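Local structure of MstE (6SBF) at residues A[148-153]-A[209-214]; A[108-113]-A[180-185]; A[46-51]-A[309-314]. The protein probably catalyses, as a monodomain type II terpene cyclase, the cyclisation of an isoprenoid precursor into a complex polycyclic scaffold of the merosterol type. The protein carries 1 engineered substitution. All blocks are in the same frame, centred on the assembly; numbering follows the deposited sequence.

Contact 1: A[148-153]-A[209-214]; sequences ATFAEE and GYWWSD
Trp211 reaches across to Thr149 and Phe150, and it is the only residue of 209-214 that touches segment 148-153. Just ahead of it in the chain, Tyr210 lies against the indole rather than against the other segment: Tyr210 CD2 sits 3.5 Å above the Trp211 ring plane, over its centre, and covers one face. At Trp211 itself CG stands anti to the carbonyl carbon (chi1 -62°), which projects the indole toward the threonine. Trp211 NE1 then donates to Thr149 OG1 over 2.9 Å in a nearly straight bond (167°), with the oxygen only 8° out of the ring plane. The same hydroxyl is also hydrogen-bonded to His176 ND1, so two partners hold it. Farther round the indole, Trp211 CZ2 comes within 3.9 Å of Phe150 CE2; the two rings meet obliquely, and Thr149 CG2 lies over one face of the Phe150 ring, offset toward its rim. The backbone of Trp211 is hydrogen-bonded to that of Arg312, which ties the loop to strand 311-313. The contact ties together two loops linking helices of an α6-α6 barrel, the fold of squalene-hopene cyclase C-terminal domains and their relatives.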
ATOM      1  N   ALA A 148      10.512  -0.876 -11.921  1.00 13.17           N
ATOM      2  CA  ALA A 148       9.324  -1.046 -12.783  1.00 14.36           C
ATOM      3  C   ALA A 148       8.443  -2.185 -12.237  1.00 13.03           C
ATOM      4  O   ALA A 148       8.951  -3.199 -11.788  1.00 17.19           O
ATOM      5  CB  ALA A 148       9.693  -1.307 -14.205  1.00 16.28           C
ATOM      6  N   THR A 149       7.139  -2.057 -12.387  1.00 13.80           N
ATOM      7  CA  THR A 149       6.189  -3.084 -11.925  1.00 13.22           C
ATOM      8  C   THR A 149       6.357  -4.352 -12.757  1.00 14.08           C
ATOM      9  O   THR A 149       6.447  -5.472 -12.199  1.00 14.15           O
ATOM     10  CB  THR A 149       4.748  -2.590 -12.017  1.00 14.62           C
ATOM     11  OG1 THR A 149       4.559  -1.479 -11.142  1.00 15.22           O
ATOM     12  CG2 THR A 149       3.749  -3.650 -11.614  1.00 16.34           C
ATOM     13  N   PHE A 150       6.318  -4.230 -14.070  1.00 14.55           N
ATOM     14  CA  PHE A 150       6.261  -5.377 -14.984  1.00 15.10           C
ATOM     15  C   PHE A 150       7.415  -5.353 -15.964  1.00 16.81           C
ATOM     16  O   PHE A 150       7.866  -4.287 -16.400  1.00 20.11           O
ATOM     17  CB  PHE A 150       5.016  -5.288 -15.852  1.00 17.77           C
ATOM     18  CG  PHE A 150       3.720  -5.517 -15.134  1.00 16.57           C
ATOM     19  CD1 PHE A 150       3.434  -6.740 -14.547  1.00 17.22           C
ATOM     20  CD2 PHE A 150       2.779  -4.508 -15.040  1.00 17.87           C
ATOM     21  CE1 PHE A 150       2.234  -6.943 -13.909  1.00 17.56           C
ATOM     22  CE2 PHE A 150       1.590  -4.710 -14.366  1.00 19.06           C
ATOM     23  CZ  PHE A 150       1.302  -5.941 -13.831  1.00 18.79           C
ATOM     24  N   ALA A 151       7.850  -6.529 -16.378  1.00 18.09           N
ATOM     25  CA  ALA A 151       8.661  -6.756 -17.578  1.00 19.74           C
ATOM     26  C   ALA A 151       7.709  -6.834 -18.774  1.00 19.92           C
ATOM     27  O   ALA A 151       6.666  -7.546 -18.696  1.00 21.45           O
ATOM     28  CB  ALA A 151       9.436  -8.030 -17.432  1.00 26.75           C
ATOM     29  N   GLU A 152       8.092  -6.161 -19.839  1.00 20.64           N
ATOM     30  CA  GLU A 152       7.199  -5.963 -20.990  1.00 26.30           C
ATOM     31  C   GLU A 152       6.684  -7.295 -21.549  1.00 23.26           C
ATOM     32  O   GLU A 152       5.466  -7.393 -21.844  1.00 24.12           O
ATOM     33  CB  GLU A 152       7.949  -5.173 -22.062  1.00 26.47           C
ATOM     34  CG  GLU A 152       7.074  -4.823 -23.243  1.00 31.51           C
ATOM     35  CD  GLU A 152       7.591  -3.776 -24.209  1.00 40.48           C
ATOM     36  OE1 GLU A 152       6.927  -3.527 -25.231  1.00 49.06           O
ATOM     37  OE2 GLU A 152       8.628  -3.192 -23.914  1.00 38.61           O
ATOM     38  N   GLU A 153       7.562  -8.251 -21.781  1.00 22.36           N
ATOM     39  CA  GLU A 153       7.153  -9.473 -22.518  1.00 28.68           C
ATOM     40  C   GLU A 153       6.231 -10.264 -21.586  1.00 27.20           C
ATOM     41  O   GLU A 153       5.239 -10.827 -22.093  1.00 30.74           O
ATOM     42  CB  GLU A 153       8.392 -10.207 -23.041  1.00 37.14           C
ATOM     43  CG  GLU A 153       9.075  -9.439 -24.190  1.00 48.00           C
ATOM     44  CD  GLU A 153       8.216  -8.893 -25.345  1.00 50.77           C
ATOM     45  OE1 GLU A 153       8.414  -7.717 -25.722  1.00 66.42           O
ATOM     46  OE2 GLU A 153       7.365  -9.639 -25.894  1.00 62.99           O
ATOM     47  N   GLY A 209       2.242   8.649  -7.109  1.00 14.04           N
ATOM     48  CA  GLY A 209       2.341   7.257  -7.533  1.00 14.82           C
ATOM     49  C   GLY A 209       1.856   7.027  -8.959  1.00 13.69           C
ATOM     50  O   GLY A 209       1.340   7.932  -9.625  1.00 15.85           O
ATOM     51  N   TYR A 210       2.005   5.814  -9.422  1.00 12.69           N
ATOM     52  CA  TYR A 210       1.583   5.384 -10.746  1.00 13.29           C
ATOM     53  C   TYR A 210       0.198   4.742 -10.659  1.00 13.30           C
ATOM     54  O   TYR A 210      -0.782   5.267 -11.290  1.00 14.41           O
ATOM     55  CB  TYR A 210       2.622   4.444 -11.364  1.00 14.40           C
ATOM     56  CG  TYR A 210       2.301   4.127 -12.806  1.00 13.46           C
ATOM     57  CD1 TYR A 210       2.674   5.005 -13.811  1.00 13.42           C
ATOM     58  CD2 TYR A 210       1.595   2.987 -13.159  1.00 14.50           C
ATOM     59  CE1 TYR A 210       2.363   4.729 -15.132  1.00 15.04           C
ATOM     60  CE2 TYR A 210       1.270   2.710 -14.480  1.00 14.87           C
ATOM     61  CZ  TYR A 210       1.646   3.601 -15.460  1.00 14.67           C
ATOM     62  OH  TYR A 210       1.294   3.345 -16.755  1.00 16.24           O
ATOM     63  N   TRP A 211       0.065   3.688  -9.857  1.00 13.34           N
ATOM     64  CA  TRP A 211      -1.185   2.884  -9.835  1.00 13.55           C
ATOM     65  C   TRP A 211      -2.251   3.425  -8.888  1.00 13.51           C
ATOM     66  O   TRP A 211      -3.349   2.907  -8.859  1.00 15.99           O
ATOM     67  CB  TRP A 211      -0.840   1.463  -9.428  1.00 13.87           C
ATOM     68  CG  TRP A 211       0.082   0.738 -10.343  1.00 14.41           C
ATOM     69  CD1 TRP A 211       1.398   0.450 -10.114  1.00 14.71           C
ATOM     70  CD2 TRP A 211      -0.223   0.193 -11.636  1.00 13.41           C
ATOM     71  NE1 TRP A 211       1.942  -0.220 -11.172  1.00 15.79           N
ATOM     72  CE2 TRP A 211       0.955  -0.384 -12.135  1.00 15.06           C
ATOM     73  CE3 TRP A 211      -1.357   0.176 -12.461  1.00 14.02           C
ATOM     74  CZ2 TRP A 211       1.026  -0.994 -13.375  1.00 15.54           C
ATOM     75  CZ3 TRP A 211      -1.281  -0.433 -13.688  1.00 15.85           C
ATOM     76  CH2 TRP A 211      -0.110  -1.009 -14.164  1.00 15.63           C
ATOM     77  N   TRP A 212      -1.944   4.383  -8.056  1.00 14.66           N
ATOM     78  CA  TRP A 212      -2.854   4.852  -7.011  1.00 15.40           C
ATOM     79  C   TRP A 212      -3.271   6.273  -7.239  1.00 16.04           C
ATOM     80  O   TRP A 212      -2.431   7.128  -7.559  1.00 16.79           O
ATOM     81  CB  TRP A 212      -2.173   4.755  -5.637  1.00 15.13           C
ATOM     82  CG  TRP A 212      -1.775   3.354  -5.285  1.00 14.67           C
ATOM     83  CD1 TRP A 212      -0.574   2.797  -5.555  1.00 18.05           C
ATOM     84  CD2 TRP A 212      -2.640   2.277  -4.862  1.00 14.81           C
ATOM     85  NE1 TRP A 212      -0.572   1.487  -5.246  1.00 19.17           N
ATOM     86  CE2 TRP A 212      -1.838   1.139  -4.820  1.00 17.54           C
ATOM     87  CE3 TRP A 212      -3.979   2.192  -4.511  1.00 16.65           C
ATOM     88  CZ2 TRP A 212      -2.340  -0.086  -4.399  1.00 19.50           C
ATOM     89  CZ3 TRP A 212      -4.501   0.974  -4.167  1.00 17.98           C
ATOM     90  CH2 TRP A 212      -3.666  -0.142  -4.048  1.00 19.37           C
ATOM     91  N   SER A 213      -4.522   6.544  -6.937  1.00 16.31           N
ATOM     92  CA  SER A 213      -5.067   7.908  -6.990  1.00 17.96           C
ATOM     93  C   SER A 213      -4.510   8.734  -5.830  1.00 16.78           C
ATOM     94  O   SER A 213      -4.328   9.956  -5.957  1.00 19.09           O
ATOM     95  CB  SER A 213      -6.604   7.808  -6.860  1.00 21.24           C
ATOM     96  OG  SER A 213      -7.255   7.151  -7.929  1.00 26.40           O
ATOM     97  N   ASP A 214      -4.346   8.095  -4.661  1.00 12.70           N
ATOM     98  CA  ASP A 214      -4.114   8.859  -3.419  1.00 12.13           C
ATOM     99  C   ASP A 214      -2.610   8.986  -3.181  1.00 12.11           C
ATOM    100  O   ASP A 214      -1.924   7.972  -2.785  1.00 13.07           O
ATOM    101  CB  ASP A 214      -4.806   8.171  -2.259  1.00 12.99           C
ATOM    102  CG  ASP A 214      -6.315   8.146  -2.418  1.00 13.60           C
ATOM    103  OD1 ASP A 214      -6.891   9.235  -2.606  1.00 16.51           O
ATOM    104  OD2 ASP A 214      -6.925   7.062  -2.357  1.00 15.27           O
TER

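Contact 2: A[108-113]-A[180-185]; sequences DADTTG and SAAVAA
Val183, Ala182, Ala109, Asp110 and Gly113 bring helix 109-121 against helix 177-183 in the α-helical barrel. The sequence Asp-Ala-Asp-Thr at 108-111 resembles the DXDD signature of class II terpene cyclases, with threonine in the fourth place. In relatives the middle aspartate, which corresponds to Asp110, is the acid that starts cyclisation; a similar role here is plausible.

The contact between the helices is purely by packing, with no hydrogen bond across it. Val183 turns CG2 anti to its own carbonyl carbon, and that methyl touches Ala109 O at 3.9 Å. It also lies 4.5 Å from Gly113 CA, where the lack of a side chain lets the helices come together: the CA atoms of Gly113 and Val183 are only 5.2 Å apart. At the other end of the patch, Asp110 carries CG anti to the backbone N (chi1 -170°), which places OD1 3.9 Å from Ala182 CB, a van der Waals contact. The same Asp110 OD1 takes a weak hydrogen bond from Trp114 NE1. Leu137 of helix 128-138 packs on both Ala109 and Val183, and all five touching residues are buried.

Polar bonds lie within segment 108-113 and shape the helix start. Asp108 is the N-cap: its OD1 accepts from Thr111 N in a nearly straight bond (171°), reached from above the carboxylate plane, and more weakly from Asp110 N. Thr111 OG1 donates to the other oxygen, Asp108 OD2, at 2.7 Å on the syn side, which should fix the carboxylate's rotation. Asp108 O, finally, is gripped by two donors from opposite faces of its plane, Thr112 N at 3.1 Å and Thr112 OG1 at 2.8 Å.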
ATOM      1  N   ASP A 108       5.097  -9.625 -10.668  1.00 12.97           N
ATOM      2  CA  ASP A 108       5.351  -8.169 -10.685  1.00 12.87           C
ATOM      3  C   ASP A 108       6.130  -7.781  -9.441  1.00 13.09           C
ATOM      4  O   ASP A 108       6.114  -8.457  -8.386  1.00 12.95           O
ATOM      5  CB  ASP A 108       4.040  -7.384 -10.821  1.00 13.45           C
ATOM      6  CG  ASP A 108       3.292  -7.296  -9.514  1.00 13.29           C
ATOM      7  OD1 ASP A 108       3.554  -6.385  -8.690  1.00 14.50           O
ATOM      8  OD2 ASP A 108       2.371  -8.155  -9.291  1.00 14.88           O
ATOM      9  N   ALA A 109       6.838  -6.687  -9.554  1.00 12.41           N
ATOM     10  CA  ALA A 109       7.754  -6.207  -8.512  1.00 13.04           C
ATOM     11  C   ALA A 109       6.991  -5.782  -7.273  1.00 12.46           C
ATOM     12  O   ALA A 109       7.557  -5.876  -6.177  1.00 13.59           O
ATOM     13  CB  ALA A 109       8.606  -5.071  -9.007  1.00 13.67           C
ATOM     14  N   ASP A 110       5.812  -5.212  -7.413  1.00 12.55           N
ATOM     15  CA  ASP A 110       5.104  -4.677  -6.229  1.00 12.87           C
ATOM     16  C   ASP A 110       4.668  -5.833  -5.351  1.00 12.08           C
ATOM     17  O   ASP A 110       4.917  -5.835  -4.136  1.00 12.59           O
ATOM     18  CB  ASP A 110       3.945  -3.782  -6.635  1.00 13.93           C
ATOM     19  CG  ASP A 110       3.370  -3.034  -5.439  1.00 15.41           C
ATOM     20  OD1 ASP A 110       4.145  -2.416  -4.710  1.00 16.63           O
ATOM     21  OD2 ASP A 110       2.175  -3.051  -5.267  1.00 25.47           O
ATOM     22  N   THR A 111       3.957  -6.768  -5.915  1.00 11.97           N
ATOM     23  CA  THR A 111       3.496  -7.928  -5.176  1.00 12.27           C
ATOM     24  C   THR A 111       4.711  -8.602  -4.534  1.00 11.14           C
ATOM     25  O   THR A 111       4.629  -9.000  -3.346  1.00 12.32           O
ATOM     26  CB  THR A 111       2.791  -8.947  -6.082  1.00 13.02           C
ATOM     27  OG1 THR A 111       1.682  -8.283  -6.712  1.00 14.40           O
ATOM     28  CG2 THR A 111       2.333 -10.126  -5.275  1.00 13.39           C
ATOM     29  N   THR A 112       5.744  -8.767  -5.299  1.00 11.18           N
ATOM     30  CA  THR A 112       6.967  -9.479  -4.772  1.00 11.21           C
ATOM     31  C   THR A 112       7.550  -8.731  -3.590  1.00 12.18           C
ATOM     32  O   THR A 112       7.930  -9.355  -2.589  1.00 12.39           O
ATOM     33  CB  THR A 112       7.955  -9.742  -5.924  1.00 12.04           C
ATOM     34  OG1 THR A 112       7.324 -10.560  -6.918  1.00 12.63           O
ATOM     35  CG2 THR A 112       9.189 -10.416  -5.459  1.00 12.99           C
ATOM     36  N   GLY A 113       7.627  -7.411  -3.654  1.00 11.80           N
ATOM     37  CA  GLY A 113       8.112  -6.638  -2.514  1.00 11.72           C
ATOM     38  C   GLY A 113       7.277  -6.802  -1.284  1.00 11.48           C
ATOM     39  O   GLY A 113       7.832  -7.041  -0.189  1.00 12.92           O
ATOM     40  N   SER A 180       8.528   1.699  -6.218  1.00 12.76           N
ATOM     41  CA  SER A 180       9.878   1.982  -5.725  1.00 12.06           C
ATOM     42  C   SER A 180       9.829   2.290  -4.222  1.00 12.72           C
ATOM     43  O   SER A 180      10.680   1.789  -3.453  1.00 13.27           O
ATOM     44  CB  SER A 180      10.479   3.142  -6.510  1.00 13.38           C
ATOM     45  OG  SER A 180      10.647   2.826  -7.877  1.00 14.45           O
ATOM     46  N   ALA A 181       8.866   3.061  -3.759  1.00 12.87           N
ATOM     47  CA  ALA A 181       8.726   3.426  -2.356  1.00 13.47           C
ATOM     48  C   ALA A 181       8.510   2.152  -1.532  1.00 13.55           C
ATOM     49  O   ALA A 181       9.096   1.980  -0.443  1.00 14.84           O
ATOM     50  CB  ALA A 181       7.607   4.424  -2.161  1.00 14.28           C
ATOM     51  N   ALA A 182       7.625   1.293  -1.976  1.00 13.44           N
ATOM     52  CA  ALA A 182       7.303   0.066  -1.245  1.00 13.07           C
ATOM     53  C   ALA A 182       8.524  -0.875  -1.245  1.00 11.87           C
ATOM     54  O   ALA A 182       8.833  -1.462  -0.192  1.00 13.91           O
ATOM     55  CB  ALA A 182       6.092  -0.603  -1.847  1.00 13.65           C
ATOM     56  N   VAL A 183       9.205  -1.061  -2.347  1.00 12.42           N
ATOM     57  CA  VAL A 183      10.378  -1.954  -2.433  1.00 12.60           C
ATOM     58  C   VAL A 183      11.476  -1.388  -1.543  1.00 13.10           C
ATOM     59  O   VAL A 183      12.236  -2.174  -0.947  1.00 14.57           O
ATOM     60  CB  VAL A 183      10.796  -2.210  -3.887  1.00 13.31           C
ATOM     61  CG1 VAL A 183      12.113  -2.941  -3.998  1.00 14.40           C
ATOM     62  CG2 VAL A 183       9.730  -3.020  -4.612  1.00 13.31           C
ATOM     63  N   ALA A 184      11.571  -0.092  -1.418  1.00 13.20           N
ATOM     64  CA  ALA A 184      12.595   0.535  -0.537  1.00 13.69           C
ATOM     65  C   ALA A 184      12.311   0.250   0.943  1.00 13.68           C
ATOM     66  O   ALA A 184      13.197   0.576   1.747  1.00 16.38           O
ATOM     67  CB  ALA A 184      12.648   2.014  -0.798  1.00 14.95           C
ATOM     68  N   ALA A 185      11.171  -0.306   1.310  1.00 13.30           N
ATOM     69  CA  ALA A 185      10.935  -0.833   2.688  1.00 14.27           C
ATOM     70  C   ALA A 185      11.877  -2.022   2.971  1.00 15.41           C
ATOM     71  O   ALA A 185      12.095  -2.322   4.135  1.00 19.14           O
ATOM     72  CB  ALA A 185       9.490  -1.236   2.919  1.00 15.67           C
TER

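Contact 3: A[46-51]-A[309-314]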
ATOM      1  N   GLN A  46      -8.500 -11.956  -0.185  1.00 12.54           N
ATOM      2  CA  GLN A  46      -8.797 -11.625  -1.576  1.00 13.19           C
ATOM      3  C   GLN A  46      -9.396 -10.225  -1.648  1.00 13.67           C
ATOM      4  O   GLN A  46     -10.219  -9.856  -0.834  1.00 13.77           O
ATOM      5  CB  GLN A  46      -9.865 -12.558  -2.138  1.00 13.97           C
ATOM      6  CG  GLN A  46      -9.416 -13.979  -2.326  1.00 16.80           C
ATOM      7  CD  GLN A  46     -10.542 -14.804  -2.917  1.00 19.50           C
ATOM      8  OE1 GLN A  46     -11.477 -15.127  -2.223  1.00 23.73           O
ATOM      9  NE2 GLN A  46     -10.470 -15.073  -4.188  1.00 21.34           N
ATOM     10  N   ASP A  47      -9.024  -9.491  -2.706  1.00 12.35           N
ATOM     11  CA  ASP A  47      -9.682  -8.186  -2.947  1.00 12.75           C
ATOM     12  C   ASP A  47      -9.351  -7.762  -4.357  1.00 11.96           C
ATOM     13  O   ASP A  47      -8.418  -8.235  -4.946  1.00 12.38           O
ATOM     14  CB  ASP A  47      -9.325  -7.119  -1.918  1.00 12.87           C
ATOM     15  CG  ASP A  47     -10.517  -6.367  -1.355  1.00 12.30           C
ATOM     16  OD1 ASP A  47     -11.536  -6.228  -2.132  1.00 13.11           O
ATOM     17  OD2 ASP A  47     -10.451  -5.865  -0.213  1.00 12.97           O
ATOM     18  N   PHE A  48     -10.137  -6.767  -4.825  1.00 12.05           N
ATOM     19  CA  PHE A  48     -10.102  -6.209  -6.181  1.00 13.98           C
ATOM     20  C   PHE A  48     -10.651  -7.214  -7.174  1.00 13.41           C
ATOM     21  O   PHE A  48     -10.603  -8.425  -6.954  1.00 14.07           O
ATOM     22  CB  PHE A  48      -8.729  -5.682  -6.589  1.00 13.54           C
ATOM     23  CG  PHE A  48      -8.194  -4.587  -5.687  1.00 12.39           C
ATOM     24  CD1 PHE A  48      -8.547  -3.263  -5.908  1.00 14.10           C
ATOM     25  CD2 PHE A  48      -7.356  -4.889  -4.613  1.00 14.41           C
ATOM     26  CE1 PHE A  48      -8.081  -2.273  -5.052  1.00 16.68           C
ATOM     27  CE2 PHE A  48      -6.913  -3.872  -3.785  1.00 16.62           C
ATOM     28  CZ  PHE A  48      -7.253  -2.564  -4.017  1.00 17.71           C
ATOM     29  N   ASN A  49     -11.163  -6.698  -8.292  1.00 14.32           N
ATOM     30  CA  ASN A  49     -11.748  -7.596  -9.304  1.00 13.59           C
ATOM     31  C   ASN A  49     -11.657  -6.951 -10.673  1.00 14.80           C
ATOM     32  O   ASN A  49     -12.072  -5.752 -10.819  1.00 18.15           O
ATOM     33  CB  ASN A  49     -13.202  -7.922  -8.967  1.00 14.68           C
ATOM     34  CG  ASN A  49     -13.792  -9.054  -9.772  1.00 15.87           C
ATOM     35  OD1 ASN A  49     -13.112  -9.762 -10.499  1.00 18.30           O
ATOM     36  ND2 ASN A  49     -15.089  -9.153  -9.687  1.00 24.37           N
ATOM     37  N   PHE A  50     -11.161  -7.726 -11.623  1.00 14.87           N
ATOM     38  CA  PHE A  50     -11.228  -7.376 -13.058  1.00 16.31           C
ATOM     39  C   PHE A  50     -12.200  -8.365 -13.679  1.00 16.73           C
ATOM     40  O   PHE A  50     -11.788  -9.414 -14.188  1.00 22.02           O
ATOM     41  CB  PHE A  50      -9.858  -7.490 -13.692  1.00 18.14           C
ATOM     42  CG  PHE A  50      -8.872  -6.478 -13.203  1.00 18.08           C
ATOM     43  CD1 PHE A  50      -8.757  -5.251 -13.800  1.00 23.51           C
ATOM     44  CD2 PHE A  50      -8.062  -6.756 -12.114  1.00 19.24           C
ATOM     45  CE1 PHE A  50      -7.839  -4.317 -13.325  1.00 27.93           C
ATOM     46  CE2 PHE A  50      -7.104  -5.860 -11.661  1.00 24.98           C
ATOM     47  CZ  PHE A  50      -7.027  -4.642 -12.275  1.00 26.46           C
ATOM     48  N   PRO A  51     -13.508  -8.107 -13.625  1.00 17.39           N
ATOM     49  CA  PRO A  51     -14.496  -9.082 -14.080  1.00 21.54           C
ATOM     50  C   PRO A  51     -14.323  -9.489 -15.536  1.00 23.79           C
ATOM     51  O   PRO A  51     -14.078  -8.627 -16.375  1.00 25.30           O
ATOM     52  CB  PRO A  51     -15.837  -8.439 -13.805  1.00 24.34           C
ATOM     53  CG  PRO A  51     -15.601  -7.104 -13.253  1.00 27.02           C
ATOM     54  CD  PRO A  51     -14.121  -6.903 -13.091  1.00 17.30           C
ATOM     55  N   ALA A 309      -9.700   2.149  -1.373  1.00 11.64           N
ATOM     56  CA  ALA A 309      -8.393   1.877  -1.963  1.00 11.61           C
ATOM     57  C   ALA A 309      -8.514   1.877  -3.477  1.00 12.10           C
ATOM     58  O   ALA A 309      -8.754   0.874  -4.082  1.00 15.14           O
ATOM     59  CB  ALA A 309      -7.819   0.599  -1.436  1.00 12.14           C
ATOM     60  N   TYR A 310      -8.366   3.085  -4.048  1.00 12.85           N
ATOM     61  CA  TYR A 310      -8.619   3.321  -5.479  1.00 13.24           C
ATOM     62  C   TYR A 310      -7.391   3.047  -6.298  1.00 13.48           C
ATOM     63  O   TYR A 310      -6.384   3.789  -6.183  1.00 15.51           O
ATOM     64  CB  TYR A 310      -9.222   4.691  -5.744  1.00 13.44           C
ATOM     65  CG  TYR A 310     -10.611   4.867  -5.196  1.00 13.70           C
ATOM     66  CD1 TYR A 310     -11.654   4.064  -5.605  1.00 16.11           C
ATOM     67  CD2 TYR A 310     -10.918   5.813  -4.255  1.00 15.97           C
ATOM     68  CE1 TYR A 310     -12.930   4.211  -5.078  1.00 16.86           C
ATOM     69  CE2 TYR A 310     -12.174   5.989  -3.725  1.00 17.20           C
ATOM     70  CZ  TYR A 310     -13.216   5.187  -4.142  1.00 16.02           C
ATOM     71  OH  TYR A 310     -14.442   5.359  -3.592  1.00 21.10           O
ATOM     72  N   LEU A 311      -7.470   1.995  -7.104  1.00 14.03           N
ATOM     73  CA  LEU A 311      -6.411   1.466  -7.969  1.00 13.84           C
ATOM     74  C   LEU A 311      -6.769   1.893  -9.405  1.00 14.77           C
ATOM     75  O   LEU A 311      -7.864   1.520  -9.920  1.00 17.00           O
ATOM     76  CB  LEU A 311      -6.365  -0.047  -7.833  1.00 15.41           C
ATOM     77  CG  LEU A 311      -5.314  -0.779  -8.638  1.00 18.72           C
ATOM     78  CD1 LEU A 311      -3.943  -0.462  -8.112  1.00 23.16           C
ATOM     79  CD2 LEU A 311      -5.600  -2.277  -8.574  1.00 21.66           C
ATOM     80  N   ARG A 312      -5.881   2.582 -10.048  1.00 15.11           N
ATOM     81  CA  ARG A 312      -6.142   3.033 -11.400  1.00 15.76           C
ATOM     82  C   ARG A 312      -5.412   2.177 -12.397  1.00 15.93           C
ATOM     83  O   ARG A 312      -4.340   1.618 -12.108  1.00 19.11           O
ATOM     84  CB  ARG A 312      -5.991   4.511 -11.391  1.00 25.27           C
ATOM     85  CG  ARG A 312      -4.578   4.886 -11.387  1.00 23.29           C
ATOM     86  CD  ARG A 312      -4.686   6.385 -11.015  1.00 29.22           C
ATOM     87  NE  ARG A 312      -3.363   6.861 -10.896  1.00 27.13           N
ATOM     88  CZ  ARG A 312      -2.873   8.123 -10.570  1.00 19.95           C
ATOM     89  NH1 ARG A 312      -1.570   8.237 -10.575  1.00 17.49           N
ATOM     90  NH2 ARG A 312      -3.589   9.177 -10.266  1.00 25.16           N
ATOM     91  N   ILE A 313      -6.038   2.045 -13.566  1.00 14.66           N
ATOM     92  CA  ILE A 313      -5.466   1.280 -14.669  1.00 15.93           C
ATOM     93  C   ILE A 313      -5.170   2.285 -15.770  1.00 16.15           C
ATOM     94  O   ILE A 313      -6.009   2.583 -16.622  1.00 16.84           O
ATOM     95  CB  ILE A 313      -6.412   0.190 -15.135  1.00 20.99           C
ATOM     96  CG1 ILE A 313      -6.884  -0.682 -13.957  1.00 25.30           C
ATOM     97  CG2 ILE A 313      -5.678  -0.569 -16.230  1.00 23.36           C
ATOM     98  CD1 ILE A 313      -5.759  -1.292 -13.064  1.00 32.36           C
ATOM     99  N   PRO A 314      -3.932   2.846 -15.830  1.00 16.47           N
ATOM    100  CA  PRO A 314      -3.601   3.727 -16.934  1.00 17.21           C
ATOM    101  C   PRO A 314      -3.541   2.921 -18.220  1.00 17.68           C
ATOM    102  O   PRO A 314      -3.342   1.717 -18.197  1.00 18.56           O
ATOM    103  CB  PRO A 314      -2.201   4.240 -16.601  1.00 17.79           C
ATOM    104  CG  PRO A 314      -2.059   3.968 -15.090  1.00 17.02           C
ATOM    105  CD  PRO A 314      -2.788   2.651 -14.938  1.00 16.37           C
TER
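Phe48 and Phe50 project from a short β-hairpin strand, 47-50, onto Ala309, Leu311 and Ile313 beside and within strand 311-313, an edge strand of a separate small mixed sheet. The touching parts run within 23° of parallel, yet no hydrogen bond joins them; the rings fill the gap between backbones whose Phe48 and Leu311 CA atoms are 8.7 Å apart. From CB, Phe48 sets CG anti to its carbonyl carbon (chi1 -59°), which aims the ring at the other strand. CD1 comes first to Leu311 CD2, a methyl lying over one ring face at 4.1 Å. Next, CE1 meets Leu311 CB at 4.0 Å and, at the ring edge near its plane, the carbonyl oxygen of Ala309 at 3.4 Å. CZ, the tip, rests against Ala309 CB. In the backbone, Phe48 N donates to Asp47 OD1, and the same carboxylate accepts from the N-H groups of Asn348, Ile350 and Phe351, at and just before the start of helix 350-363. Two residues on, Phe50 and Ile313 approach from opposite directions: Ile313 CD1 meets the ring at its edge, 3.7 Å from Phe50 CZ.

How the contacts relate
Along the chain, contact 3 spans most of the protein, joining 46-51 to 309-314, and the other two lie between its ends. Contacts 1 and 2 cross, in the order 108-113, 148-153, 180-185 and 209-214. Their centres are about 10 Å apart and their segments touch, Thr149 O probably accepting from Ala109 N at 2.9 Å. The centre of contact 3 lies about 13 Å from that of contact 1, linked by Arg312 NE bonding to Tyr210 O, whereas contact 2, among the barrel helices, is centred about 17 Å from the centre of contact 3 without touching it. Contact 1 thus bridges the start of helix 109-121, which carries the probable acid motif, and an edge strand of the three-stranded sheet.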